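Local atomic coordinates of RNA-binding protein, putative (Trypanosoma brucei, PDB entry 6E4O), a protein that binds and remodels RNA through its RNA recognition motif, the domain described here, and takes part in kinetoplastid RNA editing. Residues 5-11 / 39-45; 19-24 / 58-64. One frame throughout, in Å; residues are numbered along the deposited sequence.

Interaction 1: 5-11 / 39-45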
loop_
_atom_site.group_PDB
_atom_site.type_symbol
_atom_site.label_atom_id
_atom_site.label_comp_id
_atom_site.label_asym_id
_atom_site.label_seq_id
_atom_site.Cartn_x
_atom_site.Cartn_y
_atom_site.Cartn_z
ATOM N N ARG A 5 6.696 6.711 -3.204
ATOM C CA ARG A 5 6.360 6.321 -1.834
ATOM C C ARG A 5 4.871 6.549 -1.571
ATOM O O ARG A 5 4.315 7.587 -1.939
ATOM C CB ARG A 5 7.226 7.149 -0.867
ATOM C CG ARG A 5 7.199 6.766 0.614
ATOM C CD ARG A 5 8.117 7.745 1.415
ATOM N NE ARG A 5 9.461 7.793 0.841
ATOM C CZ ARG A 5 10.293 8.828 0.912
ATOM N NH1 ARG A 5 9.941 9.949 1.531
ATOM N NH2 ARG A 5 11.492 8.742 0.356
ATOM N N VAL A 6 4.220 5.571 -0.954
ATOM C CA VAL A 6 2.796 5.684 -0.651
ATOM C C VAL A 6 2.560 5.380 0.828
ATOM O O VAL A 6 3.052 4.380 1.344
ATOM C CB VAL A 6 1.949 4.714 -1.519
ATOM C CG1 VAL A 6 0.483 4.709 -1.059
ATOM C CG2 VAL A 6 2.053 5.079 -3.004
ATOM N N GLN A 7 1.799 6.237 1.504
ATOM C CA GLN A 7 1.445 5.995 2.901
ATOM C C GLN A 7 0.089 5.321 2.965
ATOM O O GLN A 7 -0.885 5.826 2.421
ATOM C CB GLN A 7 1.413 7.306 3.687
ATOM C CG GLN A 7 2.740 8.052 3.628
ATOM C CD GLN A 7 2.630 9.473 4.144
ATOM O OE1 GLN A 7 1.721 9.795 4.905
ATOM N NE2 GLN A 7 3.566 10.336 3.729
ATOM N N VAL A 8 0.041 4.183 3.640
ATOM C CA VAL A 8 -1.180 3.375 3.716
ATOM C C VAL A 8 -1.751 3.433 5.128
ATOM O O VAL A 8 -1.012 3.309 6.103
ATOM C CB VAL A 8 -0.873 1.919 3.356
ATOM C CG1 VAL A 8 -2.166 1.068 3.362
ATOM C CG2 VAL A 8 -0.207 1.854 1.994
ATOM N N SER A 9 -3.062 3.640 5.235
ATOM C CA SER A 9 -3.748 3.584 6.523
ATOM C C SER A 9 -4.984 2.700 6.381
ATOM O O SER A 9 -5.393 2.384 5.268
ATOM C CB SER A 9 -4.155 4.977 6.992
ATOM O OG SER A 9 -3.025 5.839 7.026
ATOM N N GLY A 10 -5.556 2.292 7.510
ATOM C CA GLY A 10 -6.779 1.503 7.515
ATOM C C GLY A 10 -6.601 -0.004 7.489
ATOM O O GLY A 10 -7.584 -0.736 7.378
ATOM N N LEU A 11 -5.366 -0.485 7.608
ATOM C CA LEU A 11 -5.134 -1.929 7.582
ATOM C C LEU A 11 -5.885 -2.639 8.706
ATOM O O LEU A 11 -6.038 -2.105 9.802
ATOM C CB LEU A 11 -3.643 -2.246 7.719
ATOM C CG LEU A 11 -2.672 -1.769 6.643
ATOM C CD1 LEU A 11 -1.259 -1.936 7.160
ATOM C CD2 LEU A 11 -2.871 -2.539 5.346
ATOM N N GLY A 39 -2.584 0.232 12.210
ATOM C CA GLY A 39 -3.102 -0.182 10.913
ATOM C C GLY A 39 -2.500 0.614 9.762
ATOM O O GLY A 39 -3.141 0.862 8.745
ATOM N N ARG A 40 -1.237 0.988 9.901
ATOM C CA ARG A 40 -0.592 1.826 8.902
ATOM C C ARG A 40 0.664 1.168 8.325
ATOM O O ARG A 40 1.229 0.250 8.914
ATOM C CB ARG A 40 -0.241 3.184 9.516
ATOM C CG ARG A 40 -1.481 3.967 9.950
ATOM C CD ARG A 40 -1.107 5.183 10.791
ATOM N NE ARG A 40 -0.583 4.782 12.091
ATOM C CZ ARG A 40 -0.240 5.626 13.060
ATOM N NH1 ARG A 40 -0.374 6.935 12.882
ATOM N NH2 ARG A 40 0.227 5.158 14.211
ATOM N N ALA A 41 1.086 1.643 7.160
ATOM C CA ALA A 41 2.276 1.107 6.507
ATOM C C ALA A 41 2.885 2.147 5.596
ATOM O O ALA A 41 2.250 3.144 5.264
ATOM C CB ALA A 41 1.928 -0.160 5.700
ATOM N N VAL A 42 4.128 1.919 5.201
ATOM C CA VAL A 42 4.761 2.742 4.173
ATOM C C VAL A 42 5.266 1.797 3.106
ATOM O O VAL A 42 5.883 0.783 3.415
ATOM C CB VAL A 42 5.941 3.554 4.732
ATOM C CG1 VAL A 42 6.680 4.283 3.600
ATOM C CG2 VAL A 42 5.447 4.535 5.764
ATOM N N VAL A 43 4.981 2.133 1.857
ATOM C CA VAL A 43 5.351 1.302 0.739
ATOM C C VAL A 43 6.078 2.152 -0.287
ATOM O O VAL A 43 5.765 3.323 -0.455
ATOM C CB VAL A 43 4.070 0.705 0.104
ATOM C CG1 VAL A 43 4.396 -0.151 -1.117
ATOM C CG2 VAL A 43 3.285 -0.097 1.151
ATOM N N GLU A 44 7.055 1.564 -0.969
ATOM C CA GLU A 44 7.656 2.211 -2.119
ATOM C C GLU A 44 7.574 1.274 -3.300
ATOM O O GLU A 44 7.671 0.050 -3.151
ATOM C CB GLU A 44 9.111 2.586 -1.852
ATOM C CG GLU A 44 9.273 3.631 -0.777
ATOM C CD GLU A 44 10.622 4.317 -0.848
ATOM O OE1 GLU A 44 11.582 3.693 -1.350
ATOM O OE2 GLU A 44 10.717 5.486 -0.420
ATOM N N PHE A 45 7.360 1.847 -4.474
ATOM C CA PHE A 45 7.288 1.078 -5.703
ATOM C C PHE A 45 8.534 1.372 -6.516
ATOM O O PHE A 45 9.235 2.357 -6.263
ATOM C CB PHE A 45 6.057 1.484 -6.522
ATOM C CG PHE A 45 4.748 1.123 -5.881
ATOM C CD1 PHE A 45 4.150 1.976 -4.965
ATOM C CD2 PHE A 45 4.101 -0.057 -6.218
ATOM C CE1 PHE A 45 2.932 1.646 -4.376
ATOM C CE2 PHE A 45 2.884 -0.396 -5.634
ATOM C CZ PHE A 45 2.300 0.456 -4.715
HETATM O O HOH W 1 12.844 6.723 -1.008
#

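Interaction 2: 19-24 / 58-64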
loop_
_atom_site.group_PDB
_atom_site.type_symbol
_atom_site.label_atom_id
_atom_site.label_comp_id
_atom_site.label_asym_id
_atom_site.label_seq_id
_atom_site.Cartn_x
_atom_site.Cartn_y
_atom_site.Cartn_z
ATOM N N THR A 19 1.169 -9.580 2.841
ATOM C CA THR A 19 -0.213 -9.500 2.378
ATOM C C THR A 19 -0.513 -8.145 1.737
ATOM O O THR A 19 -1.170 -8.068 0.696
ATOM C CB THR A 19 -1.180 -9.762 3.538
ATOM O OG1 THR A 19 -0.950 -11.085 4.032
ATOM C CG2 THR A 19 -2.625 -9.630 3.080
ATOM N N LEU A 20 -0.027 -7.077 2.359
ATOM C CA LEU A 20 -0.166 -5.741 1.790
ATOM C C LEU A 20 0.589 -5.647 0.478
ATOM O O LEU A 20 0.098 -5.084 -0.503
ATOM C CB LEU A 20 0.360 -4.691 2.765
ATOM C CG LEU A 20 0.295 -3.258 2.229
ATOM C CD1 LEU A 20 -1.134 -2.896 1.838
ATOM C CD2 LEU A 20 0.831 -2.284 3.273
ATOM N N LYS A 21 1.794 -6.200 0.460
ATOM C CA LYS A 21 2.600 -6.179 -0.749
ATOM C C LYS A 21 1.855 -6.855 -1.900
ATOM O O LYS A 21 1.794 -6.317 -3.005
ATOM C CB LYS A 21 3.952 -6.857 -0.528
ATOM C CG LYS A 21 4.806 -6.921 -1.787
ATOM C CD LYS A 21 6.141 -7.591 -1.511
ATOM C CE LYS A 21 6.978 -7.734 -2.775
ATOM N NZ LYS A 21 8.332 -8.277 -2.467
ATOM N N ASP A 22 1.284 -8.029 -1.645
ATOM C CA ASP A 22 0.561 -8.735 -2.698
ATOM C C ASP A 22 -0.633 -7.932 -3.202
ATOM O O ASP A 22 -0.922 -7.929 -4.402
ATOM C CB ASP A 22 0.109 -10.128 -2.245
ATOM C CG ASP A 22 1.225 -11.151 -2.308
ATOM O OD1 ASP A 22 2.211 -10.925 -3.042
ATOM O OD2 ASP A 22 1.112 -12.188 -1.625
ATOM N N HIS A 23 -1.334 -7.271 -2.288
ATOM C CA HIS A 23 -2.460 -6.426 -2.661
ATOM C C HIS A 23 -2.002 -5.310 -3.612
ATOM O O HIS A 23 -2.639 -5.028 -4.631
ATOM C CB HIS A 23 -3.112 -5.839 -1.405
ATOM C CG HIS A 23 -4.341 -5.030 -1.683
ATOM N ND1 HIS A 23 -5.514 -5.587 -2.137
ATOM C CD2 HIS A 23 -4.574 -3.702 -1.552
ATOM C CE1 HIS A 23 -6.422 -4.633 -2.285
ATOM N NE2 HIS A 23 -5.877 -3.484 -1.936
ATOM N N LEU A 24 -0.879 -4.687 -3.281
ATOM C CA LEU A 24 -0.399 -3.526 -4.023
ATOM C C LEU A 24 0.334 -3.901 -5.307
ATOM O O LEU A 24 0.604 -3.044 -6.152
ATOM C CB LEU A 24 0.489 -2.665 -3.118
ATOM C CG LEU A 24 -0.276 -1.997 -1.978
ATOM C CD1 LEU A 24 0.701 -1.327 -1.014
ATOM C CD2 LEU A 24 -1.277 -0.990 -2.515
ATOM N N LEU A 58 -6.342 2.061 -6.575
ATOM C CA LEU A 58 -6.533 1.166 -5.431
ATOM C C LEU A 58 -6.997 1.914 -4.186
ATOM O O LEU A 58 -7.058 1.348 -3.108
ATOM C CB LEU A 58 -5.247 0.366 -5.139
ATOM C CG LEU A 58 -4.733 -0.581 -6.240
ATOM C CD1 LEU A 58 -3.417 -1.230 -5.809
ATOM C CD2 LEU A 58 -5.762 -1.681 -6.552
ATOM N N GLN A 59 -7.343 3.185 -4.353
ATOM C CA GLN A 59 -7.859 3.980 -3.250
ATOM C C GLN A 59 -9.127 3.342 -2.703
ATOM O O GLN A 59 -9.996 2.919 -3.470
ATOM C CB GLN A 59 -8.156 5.402 -3.718
ATOM C CG GLN A 59 -8.607 6.354 -2.612
ATOM C CD GLN A 59 -7.533 6.541 -1.562
ATOM O OE1 GLN A 59 -7.312 5.665 -0.720
ATOM N NE2 GLN A 59 -6.840 7.668 -1.624
ATOM N N ALA A 60 -9.221 3.268 -1.380
ATOM C CA ALA A 60 -10.405 2.737 -0.715
ATOM C C ALA A 60 -10.745 1.305 -1.136
ATOM O O ALA A 60 -11.906 0.895 -1.092
ATOM C CB ALA A 60 -11.594 3.663 -0.936
ATOM N N SER A 61 -9.734 0.540 -1.535
ATOM C CA SER A 61 -9.938 -0.873 -1.811
ATOM C C SER A 61 -9.901 -1.683 -0.518
ATOM O O SER A 61 -9.232 -1.325 0.438
ATOM C CB SER A 61 -8.907 -1.405 -2.813
ATOM O OG SER A 61 -7.585 -1.213 -2.342
ATOM N N GLU A 62 -10.647 -2.775 -0.484
ATOM C CA GLU A 62 -10.696 -3.601 0.713
ATOM C C GLU A 62 -9.607 -4.665 0.707
ATOM O O GLU A 62 -9.386 -5.344 -0.301
ATOM C CB GLU A 62 -12.071 -4.259 0.849
ATOM C CG GLU A 62 -12.392 -4.664 2.273
ATOM C CD GLU A 62 -13.777 -5.255 2.408
ATOM O OE1 GLU A 62 -14.717 -4.499 2.730
ATOM O OE2 GLU A 62 -13.912 -6.475 2.204
ATOM N N LEU A 63 -8.919 -4.795 1.835
ATOM C CA LEU A 63 -7.932 -5.852 2.024
ATOM C C LEU A 63 -8.197 -6.546 3.351
ATOM O O LEU A 63 -8.212 -5.910 4.412
ATOM C CB LEU A 63 -6.507 -5.284 1.993
ATOM C CG LEU A 63 -5.367 -6.278 2.282
ATOM C CD1 LEU A 63 -5.397 -7.469 1.346
ATOM C CD2 LEU A 63 -4.016 -5.573 2.209
ATOM N N GLU A 64 -8.429 -7.853 3.291
ATOM C CA GLU A 64 -8.747 -8.610 4.495
ATOM C C GLU A 64 -9.837 -7.918 5.305
ATOM O O GLU A 64 -9.746 -7.807 6.538
ATOM C CB GLU A 64 -7.494 -8.827 5.343
ATOM C CG GLU A 64 -6.401 -9.580 4.598
ATOM C CD GLU A 64 -5.380 -10.226 5.526
ATOM O OE1 GLU A 64 -4.780 -9.515 6.363
ATOM O OE2 GLU A 64 -5.173 -11.451 5.414
HETATM O O HOH W 2 -1.756 -10.810 6.602
#

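Interaction 1: 5-11 / 39-45
Arg5 and Glu44 run side by side from neighbouring antiparallel strands and end in a salt bridge, Arg5 NE lying 2.9 Å from Glu44 OE2. The bond is nearly straight (169°) and uses the anti lone pair of OE2; guanidinium and carboxylate are almost coplanar, 8° apart. The Arg5 chain stays extended as far as CD and bends only at chi3 (-54°), which turns NE to the acid. Arg5 NH2 also gives a 2.8 Å hydrogen bond to a water beside the carboxylate. On the other face of the sheet, Val6 sets its CG2 against the ring edge of Phe45, 3.8 Å from CE1, while its backbone N donates to Val43 O at 2.8 Å. At the far end, Gly39 presents its carbonyl O to Leu11 N (2.8 Å). Leu11 CB rests 3.3 Å from Gly39 O, and Leu11 CD1 continues to Ala41 CB (3.9 Å). These are the two central strands of the RRM sheet, those that in RRMs usually carry RNP2 and RNP1, flanked by strands 30-36 and 66-70. The face bearing Val6, Val8, Ala41 and Val43 is packed beneath helices 17-24 and 48-57.

Interaction 2: 19-24 / 58-64
His23 reaches from helix 17-24 to Ser61, and its NE2 donates a 2.9 Å hydrogen bond to Ser61 OG. The bond is close to straight (162°), and the oxygen lies almost in the imidazole plane. Leu63 takes one face of the same ring: its CB sits over the centre, 4.2 Å from the centroid and 3° off the normal, a CH-pi contact. The leucine then slides past the histidine in the reverse direction, bringing Leu63 CD2 to 3.7 Å from His23 CB. With CG anti to the backbone N (chi1 -176°), the imidazole extends from the helix towards the turn.

Ser61 is itself positioned by the type II turn from Leu58 to Ser61. Its OG passes a hydrogen bond to Leu58 O (2.7 Å), and Ser61 N donates to that carbonyl from the same face at 3.2 Å. Leu58 also reaches back to the helix, its CD1 lying 3.9 Å from Leu24 CD2. At the opposite end of the contact, Thr19 CG2 abuts Glu64 CD at 3.7 Å, and a water lies between Thr19 OG1 and Glu64 OE1, although the direct hydrogen bond of that carboxylate oxygen is with Thr15. Further out, Leu20 and His23 both meet Leu68 of strand 66-70, alongside strand 62-63.

The directions of the bonds form a short chain of hydrogen bonds, imidazole to hydroxyl to carbonyl, consistent with a proton on NE2. Between ring-face packing and this in-plane bond, the rotation of the imidazole is restrained, tying the first RRM helix to the turn after the second.

How the interactions relate
Interaction 1 joins the two central strands of the sheet, whereas interaction 2 fastens the first helix to the turn and short edge strand near its border. They meet in the hydrophobic core, where Leu20 and Leu24 of the helix pack on strand 40-45: Leu20 CD2 lies 3.4 Å from Ala41 CB. Regular backbone bonding dominates 5-11 / 39-45, with its one salt bridge on the face turned from the helices; 19-24 / 58-64 depends on side chains instead, through a single histidine-serine hydrogen bond, CH-pi packing and leucines. Both are partly buried. Their segments alternate along the chain, consistent with the interleaved RRM topology.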